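Local coordinates for protein OBody AM2EP06 (Pyrobaculum aerophilum, PDB 4GN4) that is an engineered OB-fold binding domain, an OBody, that binds another protein in a complex, probably through the face its family uses for nucleic acids, at residues 84-89 with 94-99. Residues are numbered along the deposited sequence; the frame is centred on the assembly and turned at random. Where two conformers were deposited one is given.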
ATOM      1  N   GLU A  84     -12.110  -7.130  -7.723  1.00 28.11           N
ATOM      2  CA  GLU A  84     -12.666  -6.831  -6.405  1.00 30.34           C
ATOM      3  C   GLU A  84     -13.170  -5.397  -6.397  1.00 31.64           C
ATOM      4  O   GLU A  84     -12.367  -4.504  -6.665  1.00 30.02           O
ATOM      5  CB  GLU A  84     -11.551  -6.941  -5.360  1.00 31.68           C
ATOM      6  CG  GLU A  84     -11.865  -6.228  -4.017  1.00 35.80           C
ATOM      7  CD  GLU A  84     -12.598  -7.085  -2.982  1.00 42.32           C
ATOM      8  OE1 GLU A  84     -12.971  -8.248  -3.290  1.00 38.82           O
ATOM      9  OE2 GLU A  84     -12.782  -6.569  -1.831  1.00 41.80           O
ATOM     10  N   ALA A  85     -14.445  -5.153  -6.098  1.00 31.12           N
ATOM     11  CA  ALA A  85     -14.991  -3.814  -6.054  1.00 36.00           C
ATOM     12  C   ALA A  85     -14.551  -3.183  -4.734  1.00 38.84           C
ATOM     13  O   ALA A  85     -15.015  -3.613  -3.720  1.00 42.94           O
ATOM     14  CB  ALA A  85     -16.584  -3.847  -6.070  1.00 35.54           C
ATOM     15  N   SER A  86     -13.736  -2.150  -4.737  1.00 39.76           N
ATOM     16  CA  SER A  86     -13.406  -1.511  -3.467  1.00 45.38           C
ATOM     17  C   SER A  86     -12.922  -0.097  -3.705  1.00 45.55           C
ATOM     18  O   SER A  86     -12.223   0.146  -4.697  1.00 44.72           O
ATOM     19  CB  SER A  86     -12.347  -2.311  -2.702  1.00 44.55           C
ATOM     20  OG  SER A  86     -11.077  -2.018  -3.228  1.00 50.02           O
ATOM     21  N   GLU A  87     -13.254   0.809  -2.779  0.50 48.43           N
ATOM     22  CA  GLU A  87     -12.819   2.220  -2.847  0.50 48.77           C
ATOM     23  C   GLU A  87     -11.330   2.378  -3.135  0.50 46.10           C
ATOM     24  O   GLU A  87     -10.496   1.779  -2.458  0.50 44.37           O
ATOM     25  CB  GLU A  87     -13.205   3.027  -1.592  0.50 52.28           C
ATOM     26  CG  GLU A  87     -12.869   2.397  -0.232  0.50 52.83           C
ATOM     27  CD  GLU A  87     -13.033   3.394   0.950  0.50 53.84           C
ATOM     28  OE1 GLU A  87     -12.759   4.595   0.765  0.50 54.38           O
ATOM     29  OE2 GLU A  87     -13.463   2.977   2.044  0.50 54.43           O
ATOM     30  N   GLN A  88     -11.004   3.185  -4.147  1.00 45.30           N
ATOM     31  CA  GLN A  88      -9.615   3.471  -4.445  1.00 44.25           C
ATOM     32  C   GLN A  88      -9.291   4.923  -4.039  1.00 46.12           C
ATOM     33  O   GLN A  88     -10.200   5.791  -4.002  1.00 46.00           O
ATOM     34  CB  GLN A  88      -9.325   3.245  -5.945  1.00 44.20           C
ATOM     35  CG  GLN A  88      -9.498   1.748  -6.404  1.00 40.92           C
ATOM     36  CD  GLN A  88      -8.742   0.766  -5.516  1.00 43.59           C
ATOM     37  OE1 GLN A  88      -7.514   0.828  -5.417  1.00 42.40           O
ATOM     38  NE2 GLN A  88      -9.488  -0.121  -4.808  1.00 41.31           N
ATOM     39  N   TYR A  89      -8.013   5.171  -3.728  1.00 45.75           N
ATOM     40  CA  TYR A  89      -7.533   6.528  -3.464  1.00 48.26           C
ATOM     41  C   TYR A  89      -7.615   7.399  -4.751  1.00 49.67           C
ATOM     42  O   TYR A  89      -7.114   6.972  -5.814  1.00 47.26           O
ATOM     43  CB  TYR A  89      -6.091   6.520  -2.965  1.00 47.36           C
ATOM     44  CG  TYR A  89      -5.594   7.938  -2.878  1.00 50.90           C
ATOM     45  CD1 TYR A  89      -4.692   8.454  -3.837  1.00 51.00           C
ATOM     46  CD2 TYR A  89      -6.086   8.800  -1.895  1.00 52.55           C
ATOM     47  CE1 TYR A  89      -4.266   9.773  -3.777  1.00 54.39           C
ATOM     48  CE2 TYR A  89      -5.672  10.128  -1.840  1.00 54.77           C
ATOM     49  CZ  TYR A  89      -4.764  10.605  -2.787  1.00 55.64           C
ATOM     50  OH  TYR A  89      -4.351  11.920  -2.752  1.00 61.53           O
ATOM     51  N   GLY A  94     -13.266   2.486  -8.347  1.00 42.68           N
ATOM     52  CA  GLY A  94     -13.727   1.526  -7.336  1.00 38.88           C
ATOM     53  C   GLY A  94     -13.384   0.083  -7.655  1.00 34.61           C
ATOM     54  O   GLY A  94     -14.140  -0.792  -7.283  1.00 35.56           O
ATOM     55  N   VAL A  95     -12.252  -0.210  -8.279  1.00 28.81           N
ATOM     56  CA  VAL A  95     -11.907  -1.639  -8.519  1.00 26.55           C
ATOM     57  C   VAL A  95     -10.388  -1.887  -8.298  1.00 26.28           C
ATOM     58  O   VAL A  95      -9.543  -0.985  -8.442  1.00 25.10           O
ATOM     59  CB  VAL A  95     -12.261  -2.115  -9.975  1.00 27.07           C
ATOM     60  CG1 VAL A  95     -13.709  -2.167 -10.244  1.00 29.42           C
ATOM     61  CG2 VAL A  95     -11.501  -1.182 -11.008  1.00 25.43           C
ATOM     62  N   GLU A  96     -10.087  -3.109  -7.923  1.00 24.66           N
ATOM     63  CA  GLU A  96      -8.727  -3.636  -7.962  1.00 26.10           C
ATOM     64  C   GLU A  96      -8.760  -5.063  -8.498  1.00 25.84           C
ATOM     65  O   GLU A  96      -9.850  -5.660  -8.647  1.00 27.15           O
ATOM     66  CB  GLU A  96      -8.018  -3.510  -6.584  1.00 27.19           C
ATOM     67  CG  GLU A  96      -8.931  -3.730  -5.492  1.00 32.36           C
ATOM     68  CD  GLU A  96      -8.471  -3.350  -4.048  1.00 33.84           C
ATOM     69  OE1 GLU A  96      -8.151  -2.207  -3.621  1.00 33.38           O
ATOM     70  OE2 GLU A  96      -8.676  -4.266  -3.270  1.00 29.79           O
ATOM     71  N   ILE A  97      -7.595  -5.600  -8.820  1.00 23.68           N
ATOM     72  CA  ILE A  97      -7.491  -6.933  -9.343  1.00 24.73           C
ATOM     73  C   ILE A  97      -6.515  -7.668  -8.415  1.00 26.23           C
ATOM     74  O   ILE A  97      -5.421  -7.203  -8.111  1.00 26.09           O
ATOM     75  CB  ILE A  97      -6.972  -6.955 -10.779  1.00 24.76           C
ATOM     76  CG1 ILE A  97      -8.044  -6.402 -11.722  1.00 22.96           C
ATOM     77  CG2 ILE A  97      -6.595  -8.440 -11.162  1.00 25.84           C
ATOM     78  CD1 ILE A  97      -7.498  -6.323 -13.216  1.00 24.83           C
ATOM     79  N   PHE A  98      -6.977  -8.818  -7.918  1.00 24.99           N
ATOM     80  CA  PHE A  98      -6.128  -9.704  -7.130  1.00 28.01           C
ATOM     81  C   PHE A  98      -5.578 -10.761  -8.123  1.00 27.66           C
ATOM     82  O   PHE A  98      -6.352 -11.611  -8.585  1.00 26.89           O
ATOM     83  CB  PHE A  98      -7.026 -10.419  -6.107  1.00 28.87           C
ATOM     84  CG  PHE A  98      -7.639  -9.483  -5.058  1.00 34.22           C
ATOM     85  CD1 PHE A  98      -7.005  -8.308  -4.754  1.00 30.61           C
ATOM     86  CD2 PHE A  98      -8.857  -9.827  -4.367  1.00 40.50           C
ATOM     87  CE1 PHE A  98      -7.496  -7.430  -3.764  1.00 37.17           C
ATOM     88  CE2 PHE A  98      -9.380  -8.962  -3.336  1.00 43.52           C
ATOM     89  CZ  PHE A  98      -8.682  -7.744  -3.052  1.00 41.23           C
ATOM     90  N   PRO A  99      -4.258 -10.742  -8.396  1.00 28.52           N
ATOM     91  CA  PRO A  99      -3.696 -11.503  -9.535  1.00 27.40           C
ATOM     92  C   PRO A  99      -3.461 -12.969  -9.205  1.00 28.63           C
ATOM     93  O   PRO A  99      -3.132 -13.323  -8.075  1.00 28.07           O
ATOM     94  CB  PRO A  99      -2.340 -10.813  -9.785  1.00 27.23           C
ATOM     95  CG  PRO A  99      -1.913 -10.313  -8.391  1.00 27.94           C
ATOM     96  CD  PRO A  99      -3.239  -9.860  -7.772  1.00 29.13           C
TER
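Glu-84 and Glu-96 form an antiparallel hydrogen-bonded pair, Glu-84 N to Glu-96 O at 2.8 Å and Glu-96 N to Glu-84 O at 3.0 Å, and Ala-85 with Val-95 follows as a non-hydrogen-bonded pair. Beyond it Ser-86 N still reaches Gly-94 O, but bent and from above the carbonyl plane, as the chain leaves the strand. On one face Glu-84 lies over the Phe-98 ring: its CB makes a CH-pi contact 4.0 Å from the ring centroid, and with CG anti to the backbone N the chain carries CG and the carboxylate on alongside CE2 and CZ, the carboxylate turned 30° from the ring plane. Lys-59 adds a cation-pi contact to the same ring. The two strands are the arms of a beta hairpin in the OB-fold, and this end of it meets the bound protein: Glu-96 OE2 forms a salt bridge with a basic side chain of that other chain, outside the hairpin. The other oxygen, Glu-96 OE1, accepts from Gln-88 NE2 at 2.7 Å, the donor standing above the carboxylate plane and the two planes 68° apart. Gln-88 bends at chi2 (-51°), which folds its amide back over the turn, where NE2 also donates to Ser-86 O at 2.8 Å; Tyr-54 OH holds the amide oxygen. A leucine in place of Gln-88 would probably leave Glu-96 OE1 and Ser-86 O without this shared donor and the carboxylate freer to turn. Ser-86 OG sits 3.0 Å from Glu-96 OE1, beside the same carboxylate.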